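PDB 5NTB: papain inhibitor from Streptomyces mobaraensis, which is produced under heat stress, serves as a glutamine and lysine donor substrate for transglutaminase, and inhibits the cysteine proteases papain and bromelain and the serine protease trypsin. Local coordinates for residues 37-41 against 105-109; 55-59 against 68-72; 29-35 against 83-89. All blocks are in the same frame, centred on the assembly; numbering follows the deposited sequence.

All three contacts reach one curled mixed sheet, consistent with the double-psi beta-barrel family of this monomeric inhibitor. Contacts 1 and 2, centres about 9 Å apart, share an antiparallel strand pairing: Val109 N lies 2.8 Å from Ser57 O, and Glu59 N lies 2.9 Å from Lys107 O. Contact 2 meets contact 3 through Val35, whose N is 3.0 Å from Pro70 O and whose O is 3.1 Å from Arg72 N; these centres are about 11 Å apart. Contacts 1 and 3, about 14 Å between centres, touch in the core, with Trp106 CE2 3.4 Å from Ile83 CG2. Along the chain contacts 1 and 3 cross, and contact 2 is nested inside both loops.

Contact 1: residues 37-41 against 105-109; sequences IPAAW and TWKFV
Residues 37-41 leave a strand and turn into a short 3-10 segment facing strand 105-109 across the interior; side chains alone bridge the gap, the nearest CA atoms, those of Ile37 and Phe108, being 9.9 Å apart. Ile37 is extended (phi/psi -96/137) and points toward the other strand. Its m,m rotamer carries CD1 to 3.8 Å from Phe108 CE1 and 4.3 Å from Trp106 CZ3. Pro38, also extended (-54/147), ends the strand, and its O accepts from Trp41 N at 3.1 Å, closing the 3-10 turn through Ala39 (-60/-27) and Ala40 (-64/-15). Trp41 of this turn forms an aromatic cluster with Trp106 and Phe108 of strand 104-109, in a curled sheet fitting the double-psi beta-barrel family. The CA-to-CB bond of Trp41 (-93/-10) points toward strand 105-109, and chi1 -60°, chi2 101° lay the indole face against Phe108. Phe108 (chi1 -65°, chi2 -73°) directs its edge at that face: its ring centroid is 5.2 Å from that of the Trp41 five-membered ring, planes at 73°, with CE2 3.8 Å from Trp41 CD2. Trp106, extended (-151/159) with chi1 66° and chi2 -87°, makes an offset edge-to-face pair, its six-membered ring centroid 5.9 Å from the same five-membered ring, planes at 81°; its CH2 is 4.0 Å from Trp41 NE1. The indole nitrogens of Trp41 and Trp106 bond to the carbonyls of Arg80 and Thr81, respectively.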
# COMPACT_ATOMS: atom_id res chain seq x y z
N ILE A 37 2.44 3.26 1.11
CA ILE A 37 2.26 3.22 2.56
C ILE A 37 2.27 4.64 3.13
O ILE A 37 3.11 5.46 2.73
CB ILE A 37 3.35 2.34 3.20
CG1 ILE A 37 3.14 0.88 2.81
CG2 ILE A 37 3.43 2.53 4.73
CD1 ILE A 37 1.84 0.28 3.28
N PRO A 38 1.37 4.95 4.06
CA PRO A 38 1.33 6.31 4.64
C PRO A 38 2.67 6.75 5.21
O PRO A 38 3.43 5.96 5.79
CB PRO A 38 0.29 6.19 5.75
CG PRO A 38 -0.48 4.99 5.47
CD PRO A 38 0.27 4.10 4.53
N ALA A 39 2.91 8.07 5.11
CA ALA A 39 4.20 8.64 5.46
C ALA A 39 4.58 8.37 6.91
O ALA A 39 5.77 8.29 7.23
CB ALA A 39 4.21 10.14 5.19
N ALA A 40 3.60 8.20 7.80
CA ALA A 40 3.91 8.04 9.22
C ALA A 40 4.70 6.77 9.52
O ALA A 40 5.30 6.67 10.60
CB ALA A 40 2.62 8.05 10.04
N TRP A 41 4.77 5.83 8.58
CA TRP A 41 5.52 4.60 8.78
C TRP A 41 6.95 4.69 8.27
O TRP A 41 7.74 3.77 8.54
CB TRP A 41 4.82 3.44 8.08
CG TRP A 41 3.44 3.21 8.62
CD1 TRP A 41 2.26 3.60 8.06
CD2 TRP A 41 3.11 2.54 9.84
NE1 TRP A 41 1.21 3.22 8.87
CE2 TRP A 41 1.71 2.57 9.97
CE3 TRP A 41 3.87 1.94 10.85
CZ2 TRP A 41 1.05 2.00 11.07
CZ3 TRP A 41 3.21 1.37 11.93
CH2 TRP A 41 1.82 1.40 12.02
N THR A 105 -9.11 -4.24 6.32
CA THR A 105 -8.08 -4.58 7.27
C THR A 105 -6.80 -4.84 6.50
O THR A 105 -6.83 -5.33 5.37
CB THR A 105 -8.47 -5.81 8.09
OG1 THR A 105 -8.39 -6.97 7.26
CG2 THR A 105 -9.91 -5.67 8.65
N TRP A 106 -5.68 -4.47 7.10
CA TRP A 106 -4.40 -4.72 6.44
C TRP A 106 -3.32 -4.90 7.48
O TRP A 106 -3.44 -4.48 8.63
CB TRP A 106 -4.04 -3.59 5.45
CG TRP A 106 -3.78 -2.23 6.01
CD1 TRP A 106 -4.70 -1.25 6.27
CD2 TRP A 106 -2.50 -1.68 6.34
NE1 TRP A 106 -4.06 -0.12 6.75
CE2 TRP A 106 -2.72 -0.36 6.79
CE3 TRP A 106 -1.19 -2.17 6.27
CZ2 TRP A 106 -1.67 0.47 7.20
CZ3 TRP A 106 -0.15 -1.34 6.67
CH2 TRP A 106 -0.40 -0.02 7.12
N LYS A 107 -2.24 -5.55 7.06
CA LYS A 107 -1.10 -5.75 7.94
C LYS A 107 0.15 -5.80 7.08
O LYS A 107 0.10 -6.25 5.92
CB LYS A 107 -1.22 -7.02 8.78
CG LYS A 107 -1.26 -8.30 7.96
CD LYS A 107 -1.27 -9.52 8.88
CE LYS A 107 -1.30 -10.79 8.09
NZ LYS A 107 -1.24 -11.99 9.00
N PHE A 108 1.24 -5.32 7.65
CA PHE A 108 2.56 -5.56 7.08
C PHE A 108 2.94 -7.02 7.23
O PHE A 108 2.74 -7.62 8.30
CB PHE A 108 3.61 -4.71 7.79
CG PHE A 108 3.44 -3.22 7.59
CD1 PHE A 108 3.75 -2.63 6.38
CD2 PHE A 108 3.04 -2.42 8.64
CE1 PHE A 108 3.63 -1.26 6.21
CE2 PHE A 108 2.92 -1.04 8.48
CZ PHE A 108 3.22 -0.46 7.26
N VAL A 109 3.55 -7.59 6.19
CA VAL A 109 4.07 -8.96 6.24
C VAL A 109 5.45 -9.03 5.61
O VAL A 109 5.88 -8.14 4.88
CB VAL A 109 3.15 -9.98 5.53
CG1 VAL A 109 1.80 -10.06 6.22
CG2 VAL A 109 2.99 -9.60 4.07

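Contact 2: residues 55-59 against 68-72; sequences GVSVE and RVPVR
Val58 and Val69 form the apolar centre, their CG2 atoms 3.6 Å apart on the same face of the sheet. Val71, with a t rotamer, widens the patch: its CG2 lies 3.9 Å from Val56 CG1 and 4.2 Å from Val58 CG1. Val35 of strand 35-38 packs against Val58, Val69 and Val71. Behind these side chains run the extended backbones of a beta hairpin, strand 57-62 with strand 65-75, within the curled sheet. The short axes approach to 4.5 Å at 143°, antiparallel with marked twist. Val58 and Val69 are a hydrogen-bonded pair (CA-CA 5.6 Å): Val58 N donates to Val69 O at 2.8 Å and Val69 N to Val58 O at 2.9 Å. Val71 N donates to Val56 O at 3.1 Å. The flanking pairs, Ser57-Pro70 (CA-CA 4.0 Å) and Glu59-Arg68 (CA-CA 4.4 Å), are non-hydrogen-bonded. Ser57 CB sits 3.1 Å from Val69 O, and the Pro70 CB turns away. On the face opposite the valine pair, Glu59 (chi1 m, chi2 t) and Arg68 (t,t,t, chi4 110°) form a salt bridge, with a weak hydrogen bond from Arg68 NH2 to Glu59 OE1 at 3.1 Å.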
# COMPACT_ATOMS: atom_id res chain seq x y z
N GLY A 55 11.70 -6.18 1.16
CA GLY A 55 11.01 -7.42 1.46
C GLY A 55 9.74 -7.29 2.25
O GLY A 55 9.27 -8.28 2.81
N VAL A 56 9.16 -6.10 2.31
CA VAL A 56 7.92 -5.88 3.04
C VAL A 56 6.76 -5.82 2.06
O VAL A 56 6.84 -5.15 1.02
CB VAL A 56 7.99 -4.60 3.89
CG1 VAL A 56 6.65 -4.35 4.59
CG2 VAL A 56 9.13 -4.69 4.91
N SER A 57 5.71 -6.55 2.37
CA SER A 57 4.45 -6.52 1.64
C SER A 57 3.34 -6.17 2.61
O SER A 57 3.55 -6.02 3.82
CB SER A 57 4.15 -7.86 0.97
OG SER A 57 5.11 -8.16 -0.03
N VAL A 58 2.14 -6.00 2.08
CA VAL A 58 0.96 -5.96 2.92
C VAL A 58 0.02 -7.05 2.47
O VAL A 58 -0.01 -7.46 1.31
CB VAL A 58 0.25 -4.59 2.90
CG1 VAL A 58 1.14 -3.53 3.52
CG2 VAL A 58 -0.15 -4.23 1.49
N GLU A 59 -0.76 -7.52 3.43
CA GLU A 59 -1.92 -8.36 3.16
C GLU A 59 -3.14 -7.50 3.45
O GLU A 59 -3.25 -6.94 4.55
CB GLU A 59 -1.90 -9.63 4.01
CG GLU A 59 -0.95 -10.67 3.45
CD GLU A 59 -0.97 -11.98 4.21
OE1 GLU A 59 -0.05 -12.80 3.99
OE2 GLU A 59 -1.89 -12.18 5.02
N ARG A 68 -2.08 -9.99 -1.41
CA ARG A 68 -0.77 -9.69 -0.86
C ARG A 68 0.02 -8.93 -1.91
O ARG A 68 0.23 -9.45 -3.01
CB ARG A 68 -0.05 -10.97 -0.44
CG ARG A 68 1.30 -10.77 0.23
CD ARG A 68 1.98 -12.12 0.40
NE ARG A 68 3.36 -12.00 0.87
CZ ARG A 68 3.77 -12.33 2.09
NH1 ARG A 68 5.05 -12.18 2.41
NH2 ARG A 68 2.92 -12.83 2.98
N VAL A 69 0.44 -7.71 -1.58
CA VAL A 69 1.12 -6.87 -2.57
C VAL A 69 2.36 -6.23 -1.94
O VAL A 69 2.39 -5.94 -0.74
CB VAL A 69 0.19 -5.77 -3.15
CG1 VAL A 69 -1.12 -6.38 -3.70
CG2 VAL A 69 -0.13 -4.70 -2.10
N PRO A 70 3.38 -5.98 -2.75
CA PRO A 70 4.61 -5.38 -2.22
C PRO A 70 4.46 -3.89 -1.93
O PRO A 70 3.80 -3.15 -2.65
CB PRO A 70 5.62 -5.61 -3.34
CG PRO A 70 4.78 -5.65 -4.58
CD PRO A 70 3.52 -6.37 -4.16
N VAL A 71 5.15 -3.45 -0.87
CA VAL A 71 5.33 -2.02 -0.62
C VAL A 71 6.33 -1.48 -1.63
O VAL A 71 7.48 -1.93 -1.68
CB VAL A 71 5.82 -1.77 0.81
CG1 VAL A 71 6.12 -0.29 1.00
CG2 VAL A 71 4.81 -2.29 1.83
N ARG A 72 5.91 -0.50 -2.42
CA ARG A 72 6.78 0.09 -3.42
C ARG A 72 6.79 1.61 -3.40
O ARG A 72 7.54 2.22 -4.16
CB ARG A 72 6.38 -0.37 -4.83
CG ARG A 72 6.41 -1.86 -5.00
CD ARG A 72 7.40 -2.25 -6.06
NE ARG A 72 7.42 -3.69 -6.34
CZ ARG A 72 8.28 -4.55 -5.82
NH1 ARG A 72 9.21 -4.14 -4.96
NH2 ARG A 72 8.23 -5.83 -6.16

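Contact 3: residues 29-35 against 83-89; sequences ASSQDLV and IDLSQAA
Backbone hydrogen bonds fix segment 29-35, a loop running into strand 35-38, at both ends of its turn. Ser86 N donates to Leu34 O at 2.9 Å, and Ala88 N to Ala29 O at 3.2 Å. Beside the first bond, Val35 (phi/psi -136/146) and Leu85 (-77/155) form an antiparallel non-hydrogen-bonded pair, CA atoms 4.3 Å apart. The Ser86 side chain (chi1 66°, p) is the polar hub: OG donates to Gln32 O at 2.6 Å and accepts from Leu34 N at 3.2 Å and from Ala89 N at 3.1 Å. The last bond makes Ser86 the N-cap of helix 87-90, where strand 82-86 of the curled, barrel-like sheet becomes helix; one hydroxyl thus ties the loop to a strand-helix junction. A water joins Ser30 to Gln87, donating to Ser30 O at 2.5 Å and accepting a weak bond from Gln87 NE2 at 2.6 Å. Apolar contacts follow the strand: Val35 (chi1 66°) sets CG2 3.8 Å from Ile83 CB and CB 3.9 Å from Leu85 CD2. Van der Waals packing surrounds Ser86 and the first helical turn: Leu34 CD1 is 3.7 Å from Ser86 CB, Gln32 O 3.6 Å from Ala88 CB, and Asp33 OD1 3.4 Å from Ala89 CA, while Asp33 OD2 is salt-bridged to Lys92.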
# COMPACT_ATOMS: atom_id res chain seq x y z
N ALA A 29 1.33 1.70 -11.63
CA ALA A 29 0.23 1.32 -10.76
C ALA A 29 -1.03 0.92 -11.52
O ALA A 29 -1.95 0.36 -10.91
CB ALA A 29 -0.07 2.47 -9.79
N SER A 30 -1.10 1.20 -12.82
CA SER A 30 -2.23 0.72 -13.60
C SER A 30 -2.13 -0.76 -13.94
O SER A 30 -3.16 -1.38 -14.27
CB SER A 30 -2.36 1.51 -14.90
OG SER A 30 -1.37 1.08 -15.82
N SER A 31 -0.94 -1.34 -13.89
CA SER A 31 -0.75 -2.72 -14.32
C SER A 31 0.02 -3.59 -13.34
O SER A 31 0.29 -4.75 -13.67
CB SER A 31 -0.03 -2.76 -15.68
OG SER A 31 1.26 -2.22 -15.58
N GLN A 32 0.39 -3.09 -12.17
CA GLN A 32 1.15 -3.88 -11.21
C GLN A 32 0.48 -3.82 -9.85
O GLN A 32 -0.03 -2.77 -9.45
CB GLN A 32 2.59 -3.39 -11.08
CG GLN A 32 3.40 -3.54 -12.34
CD GLN A 32 4.76 -2.90 -12.21
OE1 GLN A 32 4.94 -1.90 -11.50
NE2 GLN A 32 5.74 -3.48 -12.89
N ASP A 33 0.51 -4.95 -9.14
CA ASP A 33 0.06 -5.00 -7.75
C ASP A 33 1.12 -4.37 -6.85
O ASP A 33 2.27 -4.84 -6.81
CB ASP A 33 -0.19 -6.43 -7.29
CG ASP A 33 -1.46 -7.03 -7.85
OD1 ASP A 33 -2.29 -6.28 -8.40
OD2 ASP A 33 -1.62 -8.26 -7.72
N LEU A 34 0.74 -3.34 -6.10
CA LEU A 34 1.66 -2.73 -5.15
C LEU A 34 0.85 -1.84 -4.22
O LEU A 34 -0.34 -1.61 -4.44
CB LEU A 34 2.77 -1.93 -5.85
CG LEU A 34 2.33 -0.87 -6.86
CD1 LEU A 34 1.98 0.46 -6.22
CD2 LEU A 34 3.44 -0.69 -7.89
N VAL A 35 1.51 -1.33 -3.19
CA VAL A 35 0.87 -0.41 -2.27
C VAL A 35 1.80 0.76 -1.97
O VAL A 35 3.03 0.60 -1.92
CB VAL A 35 0.43 -1.11 -0.97
CG1 VAL A 35 1.62 -1.58 -0.19
CG2 VAL A 35 -0.43 -0.17 -0.10
N ILE A 83 -4.24 3.15 3.24
CA ILE A 83 -3.29 2.70 2.23
C ILE A 83 -3.79 3.11 0.86
O ILE A 83 -4.99 3.14 0.59
CB ILE A 83 -3.04 1.18 2.30
CG1 ILE A 83 -4.33 0.39 2.08
CG2 ILE A 83 -2.39 0.83 3.62
CD1 ILE A 83 -4.10 -1.13 2.05
N ASP A 84 -2.85 3.39 -0.03
CA ASP A 84 -3.13 3.77 -1.41
C ASP A 84 -2.63 2.62 -2.27
O ASP A 84 -1.43 2.51 -2.56
CB ASP A 84 -2.45 5.10 -1.74
CG ASP A 84 -3.16 5.90 -2.83
OD1 ASP A 84 -4.27 5.54 -3.25
OD2 ASP A 84 -2.59 6.93 -3.24
N LEU A 85 -3.53 1.73 -2.65
CA LEU A 85 -3.17 0.60 -3.49
C LEU A 85 -2.99 1.05 -4.92
O LEU A 85 -3.57 2.03 -5.37
CB LEU A 85 -4.25 -0.48 -3.43
CG LEU A 85 -4.33 -1.30 -2.16
CD1 LEU A 85 -5.59 -2.14 -2.22
CD2 LEU A 85 -3.12 -2.20 -2.02
N SER A 86 -2.19 0.30 -5.67
CA SER A 86 -2.26 0.48 -7.11
C SER A 86 -3.69 0.22 -7.59
O SER A 86 -4.45 -0.55 -6.99
CB SER A 86 -1.27 -0.45 -7.80
OG SER A 86 -1.62 -1.81 -7.62
N GLN A 87 -4.06 0.91 -8.67
CA GLN A 87 -5.33 0.63 -9.33
C GLN A 87 -5.50 -0.85 -9.61
O GLN A 87 -6.57 -1.43 -9.38
CB GLN A 87 -5.39 1.43 -10.64
CG GLN A 87 -6.72 1.36 -11.35
CD GLN A 87 -6.66 2.03 -12.70
OE1 GLN A 87 -7.45 2.92 -12.98
NE2 GLN A 87 -5.71 1.63 -13.54
N ALA A 88 -4.42 -1.50 -10.07
CA ALA A 88 -4.49 -2.91 -10.40
C ALA A 88 -4.80 -3.77 -9.18
O ALA A 88 -5.60 -4.71 -9.27
CB ALA A 88 -3.17 -3.34 -11.05
N ALA A 89 -4.19 -3.46 -8.03
CA ALA A 89 -4.48 -4.25 -6.84
C ALA A 89 -5.87 -3.95 -6.29
O ALA A 89 -6.59 -4.86 -5.87
CB ALA A 89 -3.42 -3.98 -5.76
O HOH W 1 -5.61 -0.92 -13.81